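Local atomic coordinates of cellulase IBT99 (Metagenomes, PDB entry 6WBT), a protein that probably hydrolyses 6-phospho-alpha-glucosides, using bound NAD and a manganese ion, as in other family 4 glycosyl hydrolases. Residues Glu110-Gly115 with Gln268-Pro273; Pro150-Ala155 with Gly198-Gly203; Trp244-Lys249 with Val277-Ile282. One frame throughout, in Å; residues are numbered along the deposited sequence.

Contact 1 of 3, residues Glu110-Gly115 with Gln268-Pro273. With G6P (6-O-phosphono-alpha-D-glucopyranose), chain F; NAD (nicotinamide-adenine-dinucleotide), chain G.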
# COMPACT_ATOMS: atom_id res chain seq x y z
N GLU A 110 -13.95 -23.88 -21.49
CA GLU A 110 -15.20 -23.30 -21.03
C GLU A 110 -14.97 -21.98 -20.31
O GLU A 110 -15.64 -20.98 -20.60
CB GLU A 110 -15.92 -24.29 -20.10
CG GLU A 110 -17.24 -23.78 -19.55
CD GLU A 110 -17.68 -24.52 -18.30
OE1 GLU A 110 -16.84 -24.69 -17.39
OE2 GLU A 110 -18.85 -24.94 -18.24
N THR A 111 -14.02 -21.94 -19.38
CA THR A 111 -13.80 -20.78 -18.53
C THR A 111 -12.39 -20.21 -18.62
O THR A 111 -12.11 -19.21 -17.94
CB THR A 111 -14.11 -21.12 -17.07
OG1 THR A 111 -13.23 -22.16 -16.63
CG2 THR A 111 -15.55 -21.59 -16.94
N CYS A 112 -11.51 -20.79 -19.43
CA CYS A 112 -10.13 -20.32 -19.54
C CYS A 112 -9.82 -19.97 -20.99
O CYS A 112 -10.28 -20.64 -21.92
CB CYS A 112 -9.15 -21.38 -19.04
SG CYS A 112 -9.30 -21.74 -17.27
N GLY A 113 -9.04 -18.91 -21.17
CA GLY A 113 -8.67 -18.47 -22.50
C GLY A 113 -9.72 -17.55 -23.10
O GLY A 113 -10.53 -16.92 -22.41
N ALA A 114 -9.70 -17.48 -24.44
CA ALA A 114 -10.66 -16.64 -25.15
C ALA A 114 -12.08 -17.18 -25.02
O ALA A 114 -13.04 -16.40 -25.03
CB ALA A 114 -10.27 -16.53 -26.62
N GLY A 115 -12.23 -18.50 -24.90
CA GLY A 115 -13.56 -19.07 -24.73
C GLY A 115 -14.19 -18.71 -23.40
O GLY A 115 -15.41 -18.55 -23.31
N GLN A 268 -3.48 -26.24 -16.25
CA GLN A 268 -3.17 -27.01 -17.44
C GLN A 268 -3.27 -26.17 -18.71
O GLN A 268 -2.52 -26.41 -19.67
CB GLN A 268 -4.11 -28.21 -17.51
CG GLN A 268 -3.92 -29.13 -18.70
CD GLN A 268 -5.11 -30.03 -18.92
OE1 GLN A 268 -4.99 -31.12 -19.49
NE2 GLN A 268 -6.28 -29.57 -18.49
N TYR A 269 -4.16 -25.19 -18.73
CA TYR A 269 -4.39 -24.39 -19.93
C TYR A 269 -3.57 -23.11 -19.97
O TYR A 269 -3.32 -22.59 -21.07
CB TYR A 269 -5.88 -24.03 -20.04
CG TYR A 269 -6.80 -25.21 -19.83
CD1 TYR A 269 -7.56 -25.32 -18.67
CD2 TYR A 269 -6.90 -26.22 -20.78
CE1 TYR A 269 -8.41 -26.40 -18.47
CE2 TYR A 269 -7.74 -27.30 -20.58
CZ TYR A 269 -8.49 -27.38 -19.43
OH TYR A 269 -9.33 -28.46 -19.23
N TYR A 270 -3.13 -22.59 -18.82
CA TYR A 270 -2.32 -21.38 -18.79
C TYR A 270 -0.83 -21.69 -18.91
O TYR A 270 -0.13 -21.08 -19.72
CB TYR A 270 -2.60 -20.59 -17.51
CG TYR A 270 -3.98 -19.96 -17.46
CD1 TYR A 270 -4.21 -18.73 -18.05
CD2 TYR A 270 -5.04 -20.61 -16.84
CE1 TYR A 270 -5.46 -18.14 -18.01
CE2 TYR A 270 -6.29 -20.03 -16.80
CZ TYR A 270 -6.50 -18.80 -17.38
OH TYR A 270 -7.75 -18.23 -17.35
N LEU A 271 -0.34 -22.62 -18.10
CA LEU A 271 1.08 -22.97 -18.14
C LEU A 271 1.43 -23.87 -19.31
O LEU A 271 2.60 -23.90 -19.72
CB LEU A 271 1.49 -23.65 -16.83
CG LEU A 271 1.37 -22.80 -15.57
CD1 LEU A 271 1.78 -23.60 -14.34
CD2 LEU A 271 2.21 -21.54 -15.69
N MSE A 272 0.46 -24.60 -19.86
CA MSE A 272 0.73 -25.49 -20.98
C MSE A 272 -0.31 -25.37 -22.10
O MSE A 272 -1.03 -26.33 -22.38
CB MSE A 272 0.79 -26.94 -20.49
CG MSE A 272 1.75 -27.18 -19.34
SE MSE A 272 1.40 -28.82 -18.35
CE MSE A 272 2.19 -30.11 -19.59
N PRO A 273 -0.39 -24.21 -22.75
CA PRO A 273 -1.31 -24.09 -23.90
C PRO A 273 -0.86 -24.89 -25.11
O PRO A 273 -1.70 -25.27 -25.93
CB PRO A 273 -1.33 -22.59 -24.18
CG PRO A 273 -0.02 -22.10 -23.69
CD PRO A 273 0.28 -22.93 -22.47
C1 G6P F . -15.57 -28.43 -12.48
C2 G6P F . -15.24 -26.98 -12.82
C3 G6P F . -16.29 -26.38 -13.74
C4 G6P F . -16.52 -27.28 -14.95
C5 G6P F . -16.85 -28.69 -14.46
C6 G6P F . -17.15 -29.65 -15.61
O1 G6P F . -16.77 -28.48 -11.70
O2 G6P F . -15.18 -26.22 -11.61
O3 G6P F . -15.86 -25.08 -14.18
O4 G6P F . -17.60 -26.77 -15.74
O5 G6P F . -15.76 -29.18 -13.69
O6 G6P F . -17.17 -28.96 -16.86
P G6P F . -17.79 -29.69 -18.16
O1P G6P F . -16.86 -29.29 -19.28
O2P G6P F . -19.19 -29.14 -18.26
O3P G6P F . -17.73 -31.15 -17.80
PA NAD G . -26.98 -26.14 -19.24
O1A NAD G . -26.70 -25.40 -20.51
O2A NAD G . -27.26 -27.60 -19.33
O5B NAD G . -28.18 -25.41 -18.47
C5B NAD G . -28.07 -23.99 -18.16
C4B NAD G . -29.45 -23.42 -17.93
O4B NAD G . -29.36 -21.99 -17.68
C3B NAD G . -30.44 -23.57 -19.10
O3B NAD G . -31.68 -24.09 -18.62
C2B NAD G . -30.62 -22.13 -19.59
O2B NAD G . -31.83 -21.90 -20.27
C1B NAD G . -30.48 -21.39 -18.27
N9A NAD G . -30.24 -19.95 -18.41
C8A NAD G . -29.48 -19.34 -19.38
N7A NAD G . -29.45 -18.04 -19.26
C5A NAD G . -30.24 -17.77 -18.16
C6A NAD G . -30.60 -16.56 -17.53
N6A NAD G . -30.20 -15.36 -17.94
N1A NAD G . -31.41 -16.64 -16.44
C2A NAD G . -31.82 -17.85 -16.04
N3A NAD G . -31.54 -19.05 -16.55
C4A NAD G . -30.74 -18.94 -17.62
O3 NAD G . -25.75 -25.91 -18.23
PN NAD G . -24.95 -26.91 -17.26
O1N NAD G . -25.93 -27.64 -16.41
O2N NAD G . -23.98 -27.70 -18.08
O5D NAD G . -24.15 -25.85 -16.37
C5D NAD G . -24.91 -24.82 -15.70
C4D NAD G . -23.96 -23.79 -15.14
O4D NAD G . -23.25 -24.36 -14.02
C3D NAD G . -22.88 -23.29 -16.10
O3D NAD G . -22.77 -21.88 -16.01
C2D NAD G . -21.63 -23.98 -15.53
O2D NAD G . -20.40 -23.40 -15.92
C1D NAD G . -21.92 -23.86 -14.03
N1N NAD G . -21.06 -24.76 -13.22
C2N NAD G . -20.04 -24.23 -12.47
C3N NAD G . -19.21 -25.05 -11.72
C7N NAD G . -18.14 -24.40 -10.88
O7N NAD G . -17.06 -24.96 -10.74
N7N NAD G . -18.43 -23.25 -10.30
C4N NAD G . -19.40 -26.43 -11.77
C5N NAD G . -20.46 -26.95 -12.49
C6N NAD G . -21.27 -26.10 -13.20
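Cys112 and Tyr269 mark the closest approach of the two backbones, their CA atoms 7.0 Å apart, where the loop leading into helix 114-136 passes the short, loosely formed helical turn that carries Tyr269 and Tyr270. No main-chain hydrogen bond spans this gap, and one sulfur shared by two phenol rings does the joining instead. Cys112 SG lies 3.5 Å from Tyr270 CE2 and 4.2 Å from Tyr269 CD1, and it meets both rings obliquely, 66° off the Tyr270 normal and 63° off the Tyr269 normal. These are sulfur-aromatic contacts; Tyr270 gives the nearer one and also brings its OH to 3.8 Å from Cys112 CB. With SG anti to the carbonyl carbon (chi1 -65°), the thiol is swung to the tyrosine side of the loop. Gly113 follows at the N-cap position, its backbone angles such that a CB would press on the carbonyl oxygen of Cys112.

Two residues before this cysteine, Glu110 extends its chain into the active-site pocket. Its OE1 accepts a bond from O4 of the sugar phosphate at 2.8 Å and a weak one from O3, while OE2 accepts one from NAD O2D at 3.2 Å. One carboxylate thus spans sugar and cofactor, and Arg87 pairs with OE2 in a salt bridge as well. Were Glu110 replaced by an alanine, the sugar O4 and the ribose O2D would probably lose their shared acceptor group and Arg87 would lose this carboxylate.

Around the contact, the Tyr270 ring meets Tyr202 of strand 202-210 edge-to-face, Tyr269 packs on Ile276 of helix 274-277, and the carbonyl O of Leu271 is hydrogen-bonded to Ser421 of a neighbouring subunit; the sulfur-aromatic contact joins the Rossmann-type region, at the head of helix 114-136, to the C-terminal region.

Contact 2 of 3, residues Pro150-Ala155 with Gly198-Gly203. With MN (manganese (II) ion), chain E; G6P (6-O-phosphono-alpha-D-glucopyranose), chain F.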
# COMPACT_ATOMS: atom_id res chain seq x y z
N PRO A 150 -18.27 -18.03 -15.95
CA PRO A 150 -16.98 -18.01 -15.26
C PRO A 150 -17.05 -17.28 -13.93
O PRO A 150 -17.28 -16.07 -13.90
CB PRO A 150 -16.06 -17.26 -16.25
CG PRO A 150 -16.80 -17.27 -17.55
CD PRO A 150 -18.24 -17.22 -17.18
N ALA A 151 -16.84 -18.01 -12.83
CA ALA A 151 -16.99 -17.43 -11.50
C ALA A 151 -16.00 -16.30 -11.25
O ALA A 151 -16.27 -15.41 -10.44
CB ALA A 151 -16.85 -18.52 -10.44
N ALA A 152 -14.85 -16.32 -11.94
CA ALA A 152 -13.86 -15.27 -11.74
C ALA A 152 -14.34 -13.95 -12.33
O ALA A 152 -14.24 -12.90 -11.69
CB ALA A 152 -12.53 -15.68 -12.36
N ILE A 153 -14.85 -13.98 -13.56
CA ILE A 153 -15.24 -12.75 -14.24
C ILE A 153 -16.54 -12.20 -13.67
O ILE A 153 -16.68 -10.99 -13.47
CB ILE A 153 -15.34 -12.98 -15.76
CG1 ILE A 153 -13.97 -13.39 -16.32
CG2 ILE A 153 -15.86 -11.74 -16.46
CD1 ILE A 153 -14.00 -13.76 -17.78
N VAL A 154 -17.50 -13.08 -13.38
CA VAL A 154 -18.80 -12.60 -12.91
C VAL A 154 -18.71 -12.04 -11.50
O VAL A 154 -19.43 -11.10 -11.15
CB VAL A 154 -19.86 -13.72 -13.01
CG1 VAL A 154 -19.95 -14.25 -14.43
CG2 VAL A 154 -19.55 -14.85 -12.03
N ALA A 155 -17.81 -12.58 -10.67
CA ALA A 155 -17.67 -12.07 -9.31
C ALA A 155 -17.03 -10.69 -9.30
O ALA A 155 -17.45 -9.80 -8.55
CB ALA A 155 -16.87 -13.04 -8.45
N GLY A 198 -5.47 -17.56 -4.67
CA GLY A 198 -5.43 -17.33 -6.10
C GLY A 198 -6.78 -16.87 -6.60
O GLY A 198 -7.63 -16.43 -5.82
N LEU A 199 -6.96 -16.96 -7.91
CA LEU A 199 -8.22 -16.63 -8.55
C LEU A 199 -8.99 -17.91 -8.86
O LEU A 199 -8.49 -19.02 -8.68
CB LEU A 199 -7.99 -15.82 -9.83
CG LEU A 199 -7.19 -14.52 -9.68
CD1 LEU A 199 -7.07 -13.81 -11.02
CD2 LEU A 199 -7.82 -13.61 -8.64
N ASN A 200 -10.22 -17.74 -9.33
CA ASN A 200 -11.04 -18.89 -9.71
C ASN A 200 -10.40 -19.62 -10.89
O ASN A 200 -10.10 -19.01 -11.92
CB ASN A 200 -12.46 -18.46 -10.05
CG ASN A 200 -13.35 -19.62 -10.45
OD1 ASN A 200 -13.83 -19.69 -11.58
ND2 ASN A 200 -13.57 -20.54 -9.53
N HIS A 201 -10.20 -20.93 -10.72
CA HIS A 201 -9.48 -21.75 -11.69
C HIS A 201 -8.08 -21.20 -11.95
O HIS A 201 -7.57 -21.25 -13.07
CB HIS A 201 -10.26 -21.88 -13.01
CG HIS A 201 -11.62 -22.48 -12.84
ND1 HIS A 201 -12.60 -22.37 -13.81
CD2 HIS A 201 -12.17 -23.19 -11.83
CE1 HIS A 201 -13.69 -22.99 -13.39
NE2 HIS A 201 -13.46 -23.49 -12.19
N TYR A 202 -7.45 -20.68 -10.90
CA TYR A 202 -6.18 -19.98 -11.02
C TYR A 202 -5.50 -19.88 -9.66
O TYR A 202 -4.94 -18.84 -9.31
CB TYR A 202 -6.40 -18.58 -11.61
CG TYR A 202 -5.25 -18.04 -12.42
CD1 TYR A 202 -5.02 -18.48 -13.72
CD2 TYR A 202 -4.40 -17.06 -11.91
CE1 TYR A 202 -3.98 -17.99 -14.47
CE2 TYR A 202 -3.36 -16.56 -12.65
CZ TYR A 202 -3.15 -17.03 -13.94
OH TYR A 202 -2.11 -16.53 -14.69
N GLY A 203 -5.55 -20.96 -8.88
CA GLY A 203 -5.07 -20.93 -7.51
C GLY A 203 -4.04 -21.99 -7.18
O GLY A 203 -3.56 -22.71 -8.06
MN MN E . -15.37 -23.65 -11.31
C1 G6P F . -15.57 -28.43 -12.48
C2 G6P F . -15.24 -26.98 -12.82
C3 G6P F . -16.29 -26.38 -13.74
C4 G6P F . -16.52 -27.28 -14.95
C5 G6P F . -16.85 -28.69 -14.46
C6 G6P F . -17.15 -29.65 -15.61
O1 G6P F . -16.77 -28.48 -11.70
O2 G6P F . -15.18 -26.22 -11.61
O3 G6P F . -15.86 -25.08 -14.18
O4 G6P F . -17.60 -26.77 -15.74
O5 G6P F . -15.76 -29.18 -13.69
O6 G6P F . -17.17 -28.96 -16.86
P G6P F . -17.79 -29.69 -18.16
O1P G6P F . -16.86 -29.29 -19.28
O2P G6P F . -19.19 -29.14 -18.26
O3P G6P F . -17.73 -31.15 -17.80
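Ala151, which opens the helix just after the N-cap residue Pro150, sets its CB 3.4 Å from Asn200 OD1. Ala152 comes next and brings the backbones to within 5.0 Å, CA to CA, of Asn200. Its methyl meets the base of that side chain, Ala152 CB lying 3.6 Å from Asn200 CB. No hydrogen bond crosses the contact. Further along, the amide of Val154 bonds to the carbonyl of Pro150 and that of Ala155 to the carbonyl of Ala151, the first turn of helix 151-161.

Asn200 sends CG anti to its backbone N (chi1 180°), which brings the amide to the Ala151 methyl and the backbone N of Ala152; its ND2 is satisfied by Glu360, and OD1 sits 3.6 Å above the plane of the His201 ring, over the centre. Asn200 and His201 are the middle residues of a type II beta turn from Leu199 to Tyr202. From this turn His201 NE2 binds the manganese at 2.1 Å, with Cys171 as a further protein ligand and O2 of the sugar phosphate at 2.6 Å from the metal. A histidine and a cysteine holding manganese against a sugar hydroxyl, beside NAD, is the metal site characteristic of family 4 glycosyl hydrolases.

Contact 3 of 3, residues Trp244-Lys249 with Val277-Ile282. With G6P (6-O-phosphono-alpha-D-glucopyranose), chain F.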
# COMPACT_ATOMS: atom_id res chain seq x y z
N TRP A 244 -11.24 -36.09 -18.04
CA TRP A 244 -10.90 -35.77 -16.66
C TRP A 244 -9.67 -36.54 -16.20
O TRP A 244 -8.93 -36.05 -15.33
CB TRP A 244 -12.08 -36.05 -15.73
CG TRP A 244 -13.06 -34.92 -15.64
CD1 TRP A 244 -14.39 -34.96 -15.92
CD2 TRP A 244 -12.77 -33.57 -15.24
NE1 TRP A 244 -14.96 -33.73 -15.71
CE2 TRP A 244 -13.98 -32.86 -15.29
CE3 TRP A 244 -11.61 -32.90 -14.83
CZ2 TRP A 244 -14.07 -31.51 -14.96
CZ3 TRP A 244 -11.70 -31.56 -14.51
CH2 TRP A 244 -12.92 -30.88 -14.57
N VAL A 245 -9.43 -37.73 -16.75
CA VAL A 245 -8.22 -38.47 -16.41
C VAL A 245 -7.00 -37.75 -16.94
O VAL A 245 -6.00 -37.56 -16.23
CB VAL A 245 -8.31 -39.91 -16.95
CG1 VAL A 245 -7.09 -40.71 -16.52
CG2 VAL A 245 -9.58 -40.58 -16.47
N HIS A 246 -7.05 -37.33 -18.21
CA HIS A 246 -5.96 -36.54 -18.78
C HIS A 246 -5.81 -35.21 -18.07
O HIS A 246 -4.69 -34.69 -17.95
CB HIS A 246 -6.21 -36.32 -20.28
CG HIS A 246 -5.27 -35.35 -20.91
ND1 HIS A 246 -4.08 -35.74 -21.49
CD2 HIS A 246 -5.35 -34.01 -21.07
CE1 HIS A 246 -3.46 -34.67 -21.97
NE2 HIS A 246 -4.21 -33.61 -21.73
N THR A 247 -6.91 -34.64 -17.58
CA THR A 247 -6.85 -33.35 -16.91
C THR A 247 -6.18 -33.46 -15.54
O THR A 247 -5.39 -32.59 -15.16
CB THR A 247 -8.26 -32.77 -16.77
OG1 THR A 247 -8.95 -32.91 -18.02
CG2 THR A 247 -8.19 -31.30 -16.42
N PHE A 248 -6.49 -34.52 -14.79
CA PHE A 248 -5.87 -34.69 -13.48
C PHE A 248 -4.43 -35.16 -13.59
O PHE A 248 -3.59 -34.78 -12.76
CB PHE A 248 -6.69 -35.67 -12.64
CG PHE A 248 -7.98 -35.11 -12.13
CD1 PHE A 248 -8.13 -33.76 -11.88
CD2 PHE A 248 -9.06 -35.95 -11.90
CE1 PHE A 248 -9.32 -33.25 -11.42
CE2 PHE A 248 -10.26 -35.45 -11.43
CZ PHE A 248 -10.39 -34.09 -11.19
N LYS A 249 -4.12 -35.99 -14.58
CA LYS A 249 -2.77 -36.53 -14.73
C LYS A 249 -1.78 -35.52 -15.28
O LYS A 249 -0.57 -35.76 -15.19
CB LYS A 249 -2.81 -37.77 -15.63
CG LYS A 249 -1.64 -38.72 -15.44
CD LYS A 249 -1.81 -39.99 -16.25
CE LYS A 249 -3.01 -40.79 -15.78
NZ LYS A 249 -2.86 -41.26 -14.37
N VAL A 277 -3.74 -27.32 -27.16
CA VAL A 277 -4.19 -27.11 -28.53
C VAL A 277 -3.99 -28.38 -29.35
O VAL A 277 -4.79 -28.68 -30.24
CB VAL A 277 -3.46 -25.90 -29.16
CG1 VAL A 277 -3.91 -25.69 -30.59
CG2 VAL A 277 -3.71 -24.65 -28.33
N ASP A 278 -2.94 -29.14 -29.06
CA ASP A 278 -2.72 -30.41 -29.75
C ASP A 278 -3.64 -31.51 -29.24
O ASP A 278 -4.00 -32.41 -30.00
CB ASP A 278 -1.26 -30.84 -29.59
CG ASP A 278 -0.29 -29.91 -30.29
OD1 ASP A 278 -0.33 -28.69 -30.00
OD2 ASP A 278 0.50 -30.39 -31.12
N TYR A 279 -4.03 -31.46 -27.96
CA TYR A 279 -4.86 -32.51 -27.39
C TYR A 279 -6.32 -32.39 -27.79
O TYR A 279 -7.01 -33.41 -27.90
CB TYR A 279 -4.73 -32.50 -25.86
CG TYR A 279 -5.76 -33.34 -25.14
CD1 TYR A 279 -5.68 -34.73 -25.14
CD2 TYR A 279 -6.81 -32.74 -24.45
CE1 TYR A 279 -6.63 -35.49 -24.48
CE2 TYR A 279 -7.76 -33.50 -23.79
CZ TYR A 279 -7.66 -34.87 -23.81
OH TYR A 279 -8.60 -35.63 -23.15
N MSE A 280 -6.81 -31.17 -28.02
CA MSE A 280 -8.22 -30.96 -28.32
C MSE A 280 -8.54 -31.20 -29.79
O MSE A 280 -7.68 -31.06 -30.66
CB MSE A 280 -8.63 -29.54 -27.93
CG MSE A 280 -8.69 -29.31 -26.43
SE MSE A 280 -9.24 -27.50 -25.96
CE MSE A 280 -9.46 -27.74 -24.04
N ASP A 281 -9.79 -31.57 -30.06
CA ASP A 281 -10.28 -31.82 -31.40
C ASP A 281 -11.25 -30.71 -31.79
O ASP A 281 -12.19 -30.41 -31.04
CB ASP A 281 -10.97 -33.19 -31.50
CG ASP A 281 -11.13 -33.67 -32.93
OD1 ASP A 281 -11.18 -32.82 -33.85
OD2 ASP A 281 -11.21 -34.90 -33.13
N ILE A 282 -11.02 -30.10 -32.95
CA ILE A 282 -11.89 -29.03 -33.42
C ILE A 282 -13.30 -29.55 -33.68
O ILE A 282 -14.28 -28.83 -33.47
CB ILE A 282 -11.29 -28.37 -34.68
CG1 ILE A 282 -12.25 -27.33 -35.26
CG2 ILE A 282 -10.93 -29.42 -35.72
CD1 ILE A 282 -12.48 -26.14 -34.37
C1 G6P F . -15.57 -28.43 -12.48
C2 G6P F . -15.24 -26.98 -12.82
C3 G6P F . -16.29 -26.38 -13.74
C4 G6P F . -16.52 -27.28 -14.95
C5 G6P F . -16.85 -28.69 -14.46
C6 G6P F . -17.15 -29.65 -15.61
O1 G6P F . -16.77 -28.48 -11.70
O2 G6P F . -15.18 -26.22 -11.61
O3 G6P F . -15.86 -25.08 -14.18
O4 G6P F . -17.60 -26.77 -15.74
O5 G6P F . -15.76 -29.18 -13.69
O6 G6P F . -17.17 -28.96 -16.86
P G6P F . -17.79 -29.69 -18.16
O1P G6P F . -16.86 -29.29 -19.28
O2P G6P F . -19.19 -29.14 -18.26
O3P G6P F . -17.73 -31.15 -17.80
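His246 leaves helix 242-249 with its ring over the face of the Tyr279 ring. CB lies 3.8 Å from Tyr279 OH, so the stem of the histidine sits by the far end of the tyrosine. CG is next, over Tyr279 CZ. One branch of the imidazole, CD2, comes to 3.7 Å from Tyr279 CE2, while the other, ND1, lies 3.9 Å from Tyr279 CE1. At the outer end CE1 meets Tyr279 CD1, and NE2 arrives 3.8 Å from Tyr279 CG.

The result is a face-to-face aromatic stack, with centroids of the His246 and Tyr279 rings 3.8 Å apart and planes only 8° from parallel. It joins the helix to the loop between helices 274-277 and 286-291, near the protein surface within the C-terminal family region. Because CG is anti to the backbone N in both residues (chi1 171° in His246 and 167° in Tyr279), both side chains extend across the gap and run antiparallel, the base of each beside the tip of the other.

Gln268 also touches His246. On the same helix Trp244 turns from the stack to the active site, where its ring edge meets the sugar phosphate, CZ2 lying 3.1 Å from the ring oxygen O5.

Followed from the N terminus, the chain passes 110-115, which opens contact 1, and then 150-155, which opens contact 2. Contact 2 closes first, at 198-203, and is nested inside the longer loop of contact 1. Before that loop ends at 268-273, residues 244-249 open contact 3, which closes at 277-282, so contacts 1 and 3 cross. Contacts 1 and 2 tie the Rossmann-type family region to the C-terminal one, whereas contact 3 lies within the latter. Thr111 OG1, 2.9 Å from His201 ND1, probably hydrogen-bonds contact 1 to contact 2; Tyr269 packs on Met280 of contact 3. All three contacts include a residue beside the sugar phosphate.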